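Cyclic nucleotide-binding protein (PDB 5D1I) is of unknown function but has a cyclic nucleotide-binding domain of beta-barrel fold, and its family is generally associated with DNA-binding transcription factors. Local coordinates at residues Y61-G66 and T111-I116; E49-G54 and T103-D108; I68-E73 and R82-G87. All coordinates share one frame; numbering follows the deposited sequence.

Interaction 1: residues Y61-G66 and T111-I116; sequences YIIVTG and TEVIRI
Tyr61 and Arg115 lie side by side and point the same way on one face of an antiparallel strand pair. The arginine touches the ring through its methylenes, Arg115 CG coming to 3.6 Å from Tyr61 CE1, while the guanidinium plane is turned 55° from that of the phenol. With CG anti to the backbone N (chi1 -174°), the arginine chain starts out beside the ring; further on it bends, and NE forms a salt bridge with Glu40. Val113 adds its CG2 methyl to the same ring, 4.0 Å from Tyr61 CD1, and turns CG1 to Ile63.

On the other face, the contacts of Ile62 and Ile114 across the pair are aliphatic. A chi2 of 88° carries Ile62 CD1 across to Ile116 CG1, 3.7 Å away, and Val64 CG2 rests against both CG1 and CD1 of Ile114. Ile62 and Ile114, a hydrogen-bonded pair, exchange two backbone hydrogen bonds.

Beyond Ile63 the register slips by one residue in a classic beta bulge. Glu112 O accepts Val64 N at 2.8 Å and, weakly, Thr65 N at 3.3 Å, whereas Glu112 N returns a bond to Thr65 O. The Glu112 chain stretches out past Thr65 OG1, which lies 3.6 Å from Glu112 CB, to a salt bridge with Arg41. At Gly66 a CB would collide with Thr111 OG1, already 3.5 Å from Gly66 CA; that hydroxyl is bonded to Val109 O.

Strand 40-44 flanks segment 111-116, bonding through Leu42 and Leu44, and segment 61-66 has backbone bonds to Leu90 and Gly87. Helix 11-18 packs on Ile62 and Val64 through Ile17, whereas Tyr61 reaches Leu50 and Phe51 of strand 49-51.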
ATOM      1  N   TYR A  61       5.030  -1.266   9.333  1.00 10.48           N
ATOM      2  CA  TYR A  61       4.159  -2.274   9.917  1.00 10.49           C
ATOM      3  C   TYR A  61       2.970  -2.508   9.004  1.00 16.32           C
ATOM      4  O   TYR A  61       2.325  -1.559   8.568  1.00 14.53           O
ATOM      5  CB  TYR A  61       3.667  -1.842  11.300  1.00 10.38           C
ATOM      6  CG  TYR A  61       4.760  -1.608  12.317  1.00 11.16           C
ATOM      7  CD1 TYR A  61       5.216  -2.643  13.122  1.00 17.51           C
ATOM      8  CD2 TYR A  61       5.326  -0.349  12.484  1.00 12.35           C
ATOM      9  CE1 TYR A  61       6.211  -2.439  14.055  1.00 16.59           C
ATOM     10  CE2 TYR A  61       6.324  -0.135  13.420  1.00 12.23           C
ATOM     11  CZ  TYR A  61       6.762  -1.185  14.200  1.00 17.79           C
ATOM     12  OH  TYR A  61       7.750  -0.988  15.137  1.00 25.39           O
ATOM     13  N   ILE A  62       2.673  -3.771   8.722  1.00 10.57           N
ATOM     14  CA  ILE A  62       1.489  -4.104   7.949  1.00  9.35           C
ATOM     15  C   ILE A  62       0.545  -4.884   8.844  1.00  9.93           C
ATOM     16  O   ILE A  62       0.946  -5.863   9.472  1.00 12.15           O
ATOM     17  CB  ILE A  62       1.822  -4.929   6.683  1.00 13.26           C
ATOM     18  CG1 ILE A  62       2.722  -4.132   5.732  1.00 17.64           C
ATOM     19  CG2 ILE A  62       0.554  -5.333   5.965  1.00 14.14           C
ATOM     20  CD1 ILE A  62       4.207  -4.290   5.993  1.00 23.17           C
ATOM     21  N   ILE A  63      -0.702  -4.434   8.922  1.00  9.93           N
ATOM     22  CA  ILE A  63      -1.693  -5.099   9.761  1.00 10.65           C
ATOM     23  C   ILE A  63      -2.206  -6.367   9.097  1.00 15.45           C
ATOM     24  O   ILE A  63      -2.610  -6.347   7.936  1.00 11.08           O
ATOM     25  CB  ILE A  63      -2.884  -4.180  10.070  1.00 13.08           C
ATOM     26  CG1 ILE A  63      -2.413  -2.910  10.773  1.00 10.63           C
ATOM     27  CG2 ILE A  63      -3.913  -4.909  10.932  1.00 13.97           C
ATOM     28  CD1 ILE A  63      -3.534  -1.929  11.061  1.00 10.91           C
ATOM     29  N   VAL A  64      -2.180  -7.466   9.842  1.00 14.19           N
ATOM     30  CA  VAL A  64      -2.745  -8.726   9.381  1.00 16.00           C
ATOM     31  C   VAL A  64      -4.149  -8.902   9.950  1.00 19.77           C
ATOM     32  O   VAL A  64      -5.118  -9.050   9.207  1.00 17.83           O
ATOM     33  CB  VAL A  64      -1.868  -9.923   9.787  1.00 20.42           C
ATOM     34  CG1 VAL A  64      -2.523 -11.234   9.369  1.00 17.47           C
ATOM     35  CG2 VAL A  64      -0.484  -9.795   9.174  1.00 19.43           C
ATOM     36  N   THR A  65      -4.252  -8.891  11.274  1.00 16.41           N
ATOM     37  CA  THR A  65      -5.552  -8.913  11.935  1.00 17.60           C
ATOM     38  C   THR A  65      -5.594  -7.856  13.033  1.00 20.67           C
ATOM     39  O   THR A  65      -4.568  -7.538  13.629  1.00 15.29           O
ATOM     40  CB  THR A  65      -5.874 -10.296  12.548  1.00 18.84           C
ATOM     41  OG1 THR A  65      -4.885 -10.631  13.528  1.00 19.89           O
ATOM     42  CG2 THR A  65      -5.908 -11.373  11.474  1.00 22.26           C
ATOM     43  N   GLY A  66      -6.778  -7.312  13.294  1.00 19.62           N
ATOM     44  CA  GLY A  66      -6.947  -6.360  14.379  1.00 17.19           C
ATOM     45  C   GLY A  66      -7.270  -4.952  13.921  1.00 20.42           C
ATOM     46  O   GLY A  66      -7.512  -4.706  12.738  1.00 19.36           O
ATOM     47  N   THR A 111      -3.990  -7.115  18.121  1.00 17.91           N
ATOM     48  CA  THR A 111      -3.685  -6.856  16.718  1.00 17.47           C
ATOM     49  C   THR A 111      -2.366  -7.504  16.324  1.00 23.66           C
ATOM     50  O   THR A 111      -1.376  -7.418  17.053  1.00 23.91           O
ATOM     51  CB  THR A 111      -3.627  -5.338  16.441  1.00 15.58           C
ATOM     52  OG1 THR A 111      -4.912  -4.763  16.706  1.00 16.13           O
ATOM     53  CG2 THR A 111      -3.234  -5.044  14.997  1.00 14.15           C
ATOM     54  N   GLU A 112      -2.361  -8.162  15.172  1.00 20.38           N
ATOM     55  CA  GLU A 112      -1.157  -8.803  14.677  1.00 14.99           C
ATOM     56  C   GLU A 112      -0.623  -8.057  13.474  1.00 14.83           C
ATOM     57  O   GLU A 112      -1.349  -7.814  12.507  1.00 16.21           O
ATOM     58  CB  GLU A 112      -1.425 -10.265  14.321  1.00 23.40           C
ATOM     59  CG  GLU A 112      -0.248 -10.943  13.656  1.00 34.60           C
ATOM     60  CD  GLU A 112      -0.249 -12.442  13.860  1.00 45.29           C
ATOM     61  OE1 GLU A 112       0.286 -13.155  12.987  1.00 44.35           O
ATOM     62  OE2 GLU A 112      -0.772 -12.904  14.896  1.00 37.27           O
ATOM     63  N   VAL A 113       0.648  -7.684  13.542  1.00 14.23           N
ATOM     64  CA  VAL A 113       1.271  -6.924  12.472  1.00 12.42           C
ATOM     65  C   VAL A 113       2.532  -7.608  11.961  1.00 13.51           C
ATOM     66  O   VAL A 113       3.179  -8.375  12.673  1.00 19.94           O
ATOM     67  CB  VAL A 113       1.631  -5.491  12.920  1.00 17.07           C
ATOM     68  CG1 VAL A 113       0.378  -4.708  13.292  1.00 12.14           C
ATOM     69  CG2 VAL A 113       2.616  -5.524  14.080  1.00 15.72           C
ATOM     70  N   ILE A 114       2.861  -7.318  10.712  1.00 13.54           N
ATOM     71  CA  ILE A 114       4.108  -7.745  10.105  1.00 17.25           C
ATOM     72  C   ILE A 114       5.061  -6.557  10.088  1.00 17.02           C
ATOM     73  O   ILE A 114       4.725  -5.510   9.539  1.00 14.01           O
ATOM     74  CB  ILE A 114       3.882  -8.262   8.674  1.00 23.00           C
ATOM     75  CG1 ILE A 114       3.204  -9.631   8.701  1.00 30.62           C
ATOM     76  CG2 ILE A 114       5.186  -8.318   7.913  1.00 23.96           C
ATOM     77  CD1 ILE A 114       2.741 -10.104   7.341  1.00 29.83           C
ATOM     78  N   ARG A 115       6.232  -6.699  10.703  1.00 13.81           N
ATOM     79  CA  ARG A 115       7.198  -5.607  10.715  1.00 14.44           C
ATOM     80  C   ARG A 115       8.286  -5.811   9.672  1.00 15.85           C
ATOM     81  O   ARG A 115       8.993  -6.816   9.686  1.00 17.38           O
ATOM     82  CB  ARG A 115       7.839  -5.452  12.093  1.00 14.94           C
ATOM     83  CG  ARG A 115       8.746  -4.233  12.200  1.00 14.98           C
ATOM     84  CD  ARG A 115       9.525  -4.216  13.514  1.00 26.81           C
ATOM     85  NE  ARG A 115      10.641  -5.154  13.495  1.00 39.58           N
ATOM     86  CZ  ARG A 115      11.889  -4.823  13.178  1.00 48.59           C
ATOM     87  NH1 ARG A 115      12.188  -3.569  12.864  1.00 44.06           N
ATOM     88  NH2 ARG A 115      12.843  -5.744  13.181  1.00 56.80           N
ATOM     89  N   ILE A 116       8.415  -4.846   8.772  1.00 17.24           N
ATOM     90  CA  ILE A 116       9.440  -4.894   7.744  1.00 14.14           C
ATOM     91  C   ILE A 116      10.501  -3.860   8.050  1.00 15.95           C
ATOM     92  O   ILE A 116      10.232  -2.662   8.003  1.00 19.20           O
ATOM     93  CB  ILE A 116       8.869  -4.622   6.338  1.00 12.75           C
ATOM     94  CG1 ILE A 116       7.666  -5.518   6.053  1.00 15.76           C
ATOM     95  CG2 ILE A 116       9.951  -4.816   5.278  1.00 16.51           C
ATOM     96  CD1 ILE A 116       8.023  -6.965   5.895  1.00 23.85           C
TER

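Interaction 2: residues E49-G54 and T103-D108; sequences ELFREG and TGAVAD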
ATOM      1  N   GLU A  49       0.864   0.905  22.245  1.00 21.60           N
ATOM      2  CA  GLU A  49       1.305   1.811  21.204  1.00 22.17           C
ATOM      3  C   GLU A  49       2.496   1.237  20.472  1.00 23.41           C
ATOM      4  O   GLU A  49       3.438   0.725  21.082  1.00 25.53           O
ATOM      5  CB  GLU A  49       1.647   3.171  21.784  1.00 25.72           C
ATOM      6  CG  GLU A  49       0.442   3.899  22.310  1.00 36.21           C
ATOM      7  CD  GLU A  49       0.773   5.295  22.749  1.00 29.44           C
ATOM      8  OE1 GLU A  49       1.183   6.107  21.893  1.00 38.81           O
ATOM      9  OE2 GLU A  49       0.624   5.576  23.953  1.00 35.22           O
ATOM     10  N   LEU A  50       2.429   1.321  19.151  1.00 23.69           N
ATOM     11  CA  LEU A  50       3.479   0.834  18.278  1.00 35.36           C
ATOM     12  C   LEU A  50       4.652   1.808  18.283  1.00 34.92           C
ATOM     13  O   LEU A  50       5.814   1.406  18.326  1.00 40.58           O
ATOM     14  CB  LEU A  50       2.927   0.658  16.863  1.00 35.73           C
ATOM     15  CG  LEU A  50       3.447  -0.495  16.013  1.00 36.04           C
ATOM     16  CD1 LEU A  50       3.664  -1.733  16.866  1.00 27.99           C
ATOM     17  CD2 LEU A  50       2.458  -0.771  14.896  1.00 32.46           C
ATOM     18  N   PHE A  51       4.329   3.094  18.252  1.00 35.60           N
ATOM     19  CA  PHE A  51       5.335   4.144  18.177  1.00 33.36           C
ATOM     20  C   PHE A  51       4.749   5.492  18.567  1.00 30.38           C
ATOM     21  O   PHE A  51       3.531   5.660  18.600  1.00 28.08           O
ATOM     22  CB  PHE A  51       5.917   4.222  16.763  1.00 31.15           C
ATOM     23  CG  PHE A  51       4.874   4.235  15.676  1.00 24.90           C
ATOM     24  CD1 PHE A  51       4.075   5.348  15.468  1.00 18.24           C
ATOM     25  CD2 PHE A  51       4.700   3.134  14.856  1.00 20.23           C
ATOM     26  CE1 PHE A  51       3.129   5.362  14.471  1.00 15.72           C
ATOM     27  CE2 PHE A  51       3.752   3.143  13.859  1.00 19.32           C
ATOM     28  CZ  PHE A  51       2.965   4.255  13.664  1.00 17.70           C
ATOM     29  N   ARG A  52       5.618   6.460  18.839  1.00 30.06           N
ATOM     30  CA  ARG A  52       5.163   7.808  19.146  1.00 26.44           C
ATOM     31  C   ARG A  52       5.233   8.689  17.905  1.00 28.86           C
ATOM     32  O   ARG A  52       6.137   8.551  17.086  1.00 22.27           O
ATOM     33  CB  ARG A  52       5.993   8.414  20.283  1.00 29.86           C
ATOM     34  CG  ARG A  52       5.576   9.822  20.687  1.00 35.92           C
ATOM     35  CD  ARG A  52       5.486   9.966  22.202  1.00 39.87           C
ATOM     36  NE  ARG A  52       5.006  11.287  22.602  1.00 46.88           N
ATOM     37  CZ  ARG A  52       5.673  12.121  23.397  1.00 60.40           C
ATOM     38  NH1 ARG A  52       6.853  11.772  23.894  1.00 62.01           N
ATOM     39  NH2 ARG A  52       5.155  13.303  23.706  1.00 59.60           N
ATOM     40  N   GLU A  53       4.254   9.576  17.762  1.00 23.33           N
ATOM     41  CA  GLU A  53       4.256  10.583  16.712  1.00 20.92           C
ATOM     42  C   GLU A  53       5.554  11.391  16.738  1.00 26.83           C
ATOM     43  O   GLU A  53       5.974  11.864  17.792  1.00 20.49           O
ATOM     44  CB  GLU A  53       3.050  11.504  16.886  1.00 23.65           C
ATOM     45  CG  GLU A  53       2.863  12.543  15.806  1.00 26.18           C
ATOM     46  CD  GLU A  53       1.578  13.324  15.995  1.00 34.59           C
ATOM     47  OE1 GLU A  53       0.796  13.439  15.029  1.00 39.72           O
ATOM     48  OE2 GLU A  53       1.343  13.815  17.118  1.00 44.88           O
ATOM     49  N   GLY A  54       6.196  11.532  15.582  1.00 19.89           N
ATOM     50  CA  GLY A  54       7.426  12.300  15.487  1.00 20.53           C
ATOM     51  C   GLY A  54       8.678  11.493  15.780  1.00 20.42           C
ATOM     52  O   GLY A  54       9.793  11.993  15.644  1.00 23.68           O
ATOM     53  N   THR A 103       1.987   9.988  12.508  1.00 13.59           N
ATOM     54  CA  THR A 103       0.917   9.967  13.501  1.00 14.17           C
ATOM     55  C   THR A 103       1.297   9.099  14.688  1.00 14.75           C
ATOM     56  O   THR A 103       2.310   8.404  14.662  1.00 21.14           O
ATOM     57  CB  THR A 103      -0.395   9.410  12.925  1.00 13.49           C
ATOM     58  OG1 THR A 103      -0.319   7.979  12.904  1.00 12.77           O
ATOM     59  CG2 THR A 103      -0.642   9.921  11.507  1.00 15.22           C
ATOM     60  N   GLY A 104       0.471   9.134  15.726  1.00 15.80           N
ATOM     61  CA  GLY A 104       0.544   8.127  16.767  1.00 16.36           C
ATOM     62  C   GLY A 104      -0.258   6.932  16.290  1.00 15.41           C
ATOM     63  O   GLY A 104      -1.002   7.033  15.314  1.00 15.32           O
ATOM     64  N   ALA A 105      -0.098   5.797  16.959  1.00 15.63           N
ATOM     65  CA  ALA A 105      -0.845   4.591  16.621  1.00 14.98           C
ATOM     66  C   ALA A 105      -0.985   3.703  17.846  1.00 16.06           C
ATOM     67  O   ALA A 105       0.003   3.398  18.507  1.00 16.62           O
ATOM     68  CB  ALA A 105      -0.160   3.835  15.500  1.00 17.56           C
ATOM     69  N   VAL A 106      -2.213   3.293  18.143  1.00 16.53           N
ATOM     70  CA  VAL A 106      -2.480   2.412  19.271  1.00 17.72           C
ATOM     71  C   VAL A 106      -3.422   1.289  18.846  1.00 17.32           C
ATOM     72  O   VAL A 106      -4.366   1.512  18.088  1.00 16.82           O
ATOM     73  CB  VAL A 106      -3.084   3.192  20.467  1.00 19.52           C
ATOM     74  CG1 VAL A 106      -4.395   3.856  20.071  1.00 21.24           C
ATOM     75  CG2 VAL A 106      -3.283   2.281  21.673  1.00 20.98           C
ATOM     76  N   ALA A 107      -3.146   0.076  19.313  1.00 17.68           N
ATOM     77  CA  ALA A 107      -4.020  -1.057  19.042  1.00 17.64           C
ATOM     78  C   ALA A 107      -5.312  -0.931  19.836  1.00 19.06           C
ATOM     79  O   ALA A 107      -5.279  -0.832  21.061  1.00 20.56           O
ATOM     80  CB  ALA A 107      -3.319  -2.365  19.377  1.00 17.87           C
ATOM     81  N   ASP A 108      -6.443  -0.930  19.136  1.00 18.78           N
ATOM     82  CA  ASP A 108      -7.752  -0.897  19.786  1.00 20.26           C
ATOM     83  C   ASP A 108      -8.081  -2.249  20.394  1.00 22.94           C
ATOM     84  O   ASP A 108      -8.629  -2.339  21.488  1.00 22.97           O
ATOM     85  CB  ASP A 108      -8.845  -0.503  18.794  1.00 24.23           C
ATOM     86  CG  ASP A 108      -8.600   0.852  18.167  1.00 28.35           C
ATOM     87  OD1 ASP A 108      -7.941   1.693  18.809  1.00 33.01           O
ATOM     88  OD2 ASP A 108      -9.067   1.080  17.034  1.00 36.08           O
TER
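Glu49 meets Val106 as a non-hydrogen-bonded antiparallel pair, its CG 4.0 Å from Val106 CB where the two side chains cross. The carboxylate is held farther out by a salt bridge from OE2 to Arg78. One residue on, Leu50 N donates to Ala105 O over a rather long 3.3 Å, approaching at 30° from the carbonyl plane; the CA-H of Glu49 also leans on this oxygen. The chain bends at Leu50, whose side chain packs on Leu44.

Phe51 then reaches back. Its CG sits between the backbone N and the carbonyl carbon (chi1 48°), and the ring sets CZ 3.6 Å from Ala105 CB. Thr103 O lies in the plane of the ring at its edge, 3.2 Å from Phe51 CE1, an approach consistent with a weak attraction between the ring C-H edge and the carbonyl oxygen. Arg101 makes a cation-pi contact with the same ring. Here strand 104-107 is sandwiched between strands 49-51 and 68-74 in one sheet of the beta barrel that cyclic nucleotide-binding domains share with the cupins, and Arg101 belongs to the region that forms the phosphate-binding cassette in relatives.

Glu53 comes next to Thr103 O, with Glu53 CA at 3.6 Å and CB beside Gly104 N. Its chain is extended, taking OE2 to a hydrogen bond with Glu73 N, while OE1 lies doubtfully close to His72 ND1. On the facing segment, Thr103 OG1 is turned to its own neighbour, donating to Gly104 O at 2.7 Å from above the carbonyl plane, and the residue also packs on Ser26 of the second subunit.

Interaction 3: residues I68-E73 and R82-G87; sequences ITLFHE and RPVGPG
Leu70 lays its CD1 methyl over one face of the Arg82 guanidinium, offset toward the rim and 3.8 Å from Arg82 NH1, the two side chains running alongside each other. The N-H groups of that guanidinium are used across the subunit boundary: NH1 donates to Glu25 O and NH2 to Gly19 O, both of the second subunit.

The backbone is well paired at Ile68 and Val84. Ile68 N donates to Val84 O at 3.0 Å in an almost straight bond (174° at the hydrogen), and Val84 N answers to Ile68 O at 2.7 Å. Ile68 O takes the CA-H of Pro83 as well, 3.3 Å from Pro83 CA. Leu70 N donates to Arg82 O at 2.9 Å, but the return bond from Arg82 N to Leu70 O is weak. Pro83 lies in the non-hydrogen-bonded pair with Thr69, where its missing N-H costs no bond across this contact. Thr69 OG1 is satisfied by Asp108 OD1.

Val84 fills the face shared by Ile68 and Leu70: its CG2 lies 3.8 Å from Ile68 CB, and its CG1 touches Leu70 CD1, the valine and leucine crossing at about a right angle. Strands 68-74 and 77-84 thus form a twisted antiparallel beta hairpin, part of the barrel of a cyclic nucleotide-binding domain, with its outer strand contributing to the dimer interface.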
ATOM      1  N   ILE A  68      -6.190  -0.692  14.598  1.00 14.24           N
ATOM      2  CA  ILE A  68      -5.301   0.310  15.152  1.00 14.27           C
ATOM      3  C   ILE A  68      -5.884   1.695  14.908  1.00 18.71           C
ATOM      4  O   ILE A  68      -6.274   2.020  13.788  1.00 18.30           O
ATOM      5  CB  ILE A  68      -3.894   0.213  14.528  1.00 13.19           C
ATOM      6  CG1 ILE A  68      -3.139  -0.988  15.100  1.00 13.46           C
ATOM      7  CG2 ILE A  68      -3.106   1.498  14.748  1.00 13.17           C
ATOM      8  CD1 ILE A  68      -1.820  -1.263  14.404  1.00 17.04           C
ATOM      9  N   THR A  69      -5.966   2.500  15.961  1.00 15.48           N
ATOM     10  CA  THR A  69      -6.392   3.885  15.814  1.00 15.82           C
ATOM     11  C   THR A  69      -5.193   4.799  15.588  1.00 16.39           C
ATOM     12  O   THR A  69      -4.238   4.790  16.369  1.00 15.97           O
ATOM     13  CB  THR A  69      -7.178   4.362  17.045  1.00 17.58           C
ATOM     14  OG1 THR A  69      -8.427   3.672  17.100  1.00 23.12           O
ATOM     15  CG2 THR A  69      -7.443   5.855  16.968  1.00 21.83           C
ATOM     16  N   LEU A  70      -5.242   5.570  14.505  1.00 14.54           N
ATOM     17  CA  LEU A  70      -4.233   6.583  14.225  1.00 14.24           C
ATOM     18  C   LEU A  70      -4.669   7.900  14.841  1.00 15.50           C
ATOM     19  O   LEU A  70      -5.838   8.269  14.755  1.00 18.20           O
ATOM     20  CB  LEU A  70      -4.027   6.752  12.720  1.00 14.96           C
ATOM     21  CG  LEU A  70      -3.717   5.496  11.907  1.00 11.92           C
ATOM     22  CD1 LEU A  70      -3.479   5.866  10.449  1.00 13.86           C
ATOM     23  CD2 LEU A  70      -2.511   4.768  12.481  1.00 11.76           C
ATOM     24  N   PHE A  71      -3.739   8.619  15.458  1.00 16.09           N
ATOM     25  CA  PHE A  71      -4.103   9.850  16.146  1.00 17.58           C
ATOM     26  C   PHE A  71      -2.996  10.895  16.109  1.00 17.83           C
ATOM     27  O   PHE A  71      -1.841  10.585  15.818  1.00 17.05           O
ATOM     28  CB  PHE A  71      -4.489   9.548  17.603  1.00 19.43           C
ATOM     29  CG  PHE A  71      -3.401   8.871  18.402  1.00 19.32           C
ATOM     30  CD1 PHE A  71      -2.428   9.617  19.053  1.00 20.28           C
ATOM     31  CD2 PHE A  71      -3.362   7.492  18.513  1.00 18.73           C
ATOM     32  CE1 PHE A  71      -1.434   8.995  19.793  1.00 21.47           C
ATOM     33  CE2 PHE A  71      -2.370   6.867  19.247  1.00 19.06           C
ATOM     34  CZ  PHE A  71      -1.407   7.617  19.889  1.00 20.03           C
ATOM     35  N   HIS A  72      -3.365  12.140  16.396  1.00 19.10           N
ATOM     36  CA  HIS A  72      -2.394  13.214  16.558  1.00 19.82           C
ATOM     37  C   HIS A  72      -2.321  13.613  18.022  1.00 21.84           C
ATOM     38  O   HIS A  72      -3.340  13.647  18.705  1.00 27.62           O
ATOM     39  CB  HIS A  72      -2.760  14.426  15.698  1.00 20.83           C
ATOM     40  CG  HIS A  72      -2.440  14.255  14.246  1.00 21.61           C
ATOM     41  ND1 HIS A  72      -1.180  13.924  13.797  1.00 17.33           N
ATOM     42  CD2 HIS A  72      -3.212  14.376  13.141  1.00 26.43           C
ATOM     43  CE1 HIS A  72      -1.191  13.842  12.479  1.00 26.11           C
ATOM     44  NE2 HIS A  72      -2.413  14.111  12.054  1.00 16.25           N
ATOM     45  N   GLU A  73      -1.119  13.911  18.500  1.00 22.76           N
ATOM     46  CA  GLU A  73      -0.949  14.361  19.875  1.00 32.75           C
ATOM     47  C   GLU A  73      -1.297  15.846  19.977  1.00 38.33           C
ATOM     48  O   GLU A  73      -0.553  16.699  19.493  1.00 41.17           O
ATOM     49  CB  GLU A  73       0.481  14.105  20.355  1.00 44.08           C
ATOM     50  CG  GLU A  73       0.580  13.650  21.804  1.00 56.50           C
ATOM     51  CD  GLU A  73       0.330  12.163  21.978  1.00 58.35           C
ATOM     52  OE1 GLU A  73       0.939  11.359  21.236  1.00 54.61           O
ATOM     53  OE2 GLU A  73      -0.475  11.799  22.860  1.00 55.40           O
ATOM     54  N   ARG A  82      -8.326   8.325  12.398  1.00 17.22           N
ATOM     55  CA  ARG A  82      -9.175   7.278  11.841  1.00 18.58           C
ATOM     56  C   ARG A  82      -8.627   5.914  12.255  1.00 20.69           C
ATOM     57  O   ARG A  82      -7.465   5.809  12.639  1.00 21.00           O
ATOM     58  CB  ARG A  82      -9.230   7.381  10.314  1.00 19.85           C
ATOM     59  CG  ARG A  82      -7.912   7.012   9.648  1.00 20.08           C
ATOM     60  CD  ARG A  82      -7.972   7.101   8.132  1.00 20.33           C
ATOM     61  NE  ARG A  82      -6.997   6.197   7.529  1.00 23.01           N
ATOM     62  CZ  ARG A  82      -5.729   6.515   7.304  1.00 24.67           C
ATOM     63  NH1 ARG A  82      -5.283   7.721   7.622  1.00 37.07           N
ATOM     64  NH2 ARG A  82      -4.907   5.627   6.766  1.00 19.68           N
ATOM     65  N   PRO A  83      -9.460   4.866  12.187  1.00 16.20           N
ATOM     66  CA  PRO A  83      -8.950   3.511  12.437  1.00 14.51           C
ATOM     67  C   PRO A  83      -8.386   2.852  11.176  1.00 21.83           C
ATOM     68  O   PRO A  83      -8.822   3.174  10.072  1.00 18.78           O
ATOM     69  CB  PRO A  83     -10.188   2.763  12.932  1.00 15.64           C
ATOM     70  CG  PRO A  83     -11.318   3.442  12.238  1.00 20.82           C
ATOM     71  CD  PRO A  83     -10.933   4.900  12.143  1.00 17.93           C
ATOM     72  N   VAL A  84      -7.421   1.950  11.338  1.00 16.34           N
ATOM     73  CA  VAL A  84      -6.926   1.152  10.215  1.00 11.72           C
ATOM     74  C   VAL A  84      -6.981  -0.333  10.555  1.00 17.33           C
ATOM     75  O   VAL A  84      -6.859  -0.718  11.721  1.00 13.45           O
ATOM     76  CB  VAL A  84      -5.486   1.537   9.816  1.00 17.74           C
ATOM     77  CG1 VAL A  84      -5.483   2.852   9.050  1.00 16.70           C
ATOM     78  CG2 VAL A  84      -4.578   1.609  11.046  1.00 17.06           C
ATOM     79  N   GLY A  85      -7.167  -1.162   9.533  1.00 11.69           N
ATOM     80  CA  GLY A  85      -7.319  -2.593   9.731  1.00 14.98           C
ATOM     81  C   GLY A  85      -6.461  -3.401   8.778  1.00 12.91           C
ATOM     82  O   GLY A  85      -5.497  -2.879   8.226  1.00 13.72           O
ATOM     83  N   PRO A  86      -6.813  -4.680   8.580  1.00 12.55           N
ATOM     84  CA  PRO A  86      -6.041  -5.607   7.744  1.00 11.98           C
ATOM     85  C   PRO A  86      -5.631  -4.997   6.405  1.00 13.15           C
ATOM     86  O   PRO A  86      -6.455  -4.392   5.716  1.00 17.15           O
ATOM     87  CB  PRO A  86      -7.007  -6.776   7.542  1.00 14.62           C
ATOM     88  CG  PRO A  86      -7.842  -6.775   8.783  1.00 16.27           C
ATOM     89  CD  PRO A  86      -8.020  -5.313   9.139  1.00 14.45           C
ATOM     90  N   GLY A  87      -4.352  -5.125   6.067  1.00 12.86           N
ATOM     91  CA  GLY A  87      -3.850  -4.621   4.805  1.00 15.57           C
ATOM     92  C   GLY A  87      -3.216  -3.248   4.891  1.00 13.52           C
ATOM     93  O   GLY A  87      -2.430  -2.876   4.024  1.00 13.74           O
TER

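Overall arrangement
Interaction 1 lies in one antiparallel sheet, interactions 2 and 3 in the other. Interactions 2 and 3, with centres about 8 Å apart, meet where strands 104-107 and 68-74 are neighbours; Asp108 OD1 and Thr69 OG1 join them in a probable hydrogen bond of 2.7 Å. The centre of interaction 1 is about 13 Å from that of interaction 2 and 12 Å from that of interaction 3. It meets the first where Tyr61 CG packs on Leu50 CD2 at 3.6 Å, and the second where Ile63 O lies 2.8 Å from Gly87 N, probably hydrogen-bonded. Along the chain, interaction 3 nests inside the loops closed by the other two, whose segments alternate. Only interactions 2 and 3 touch the second subunit.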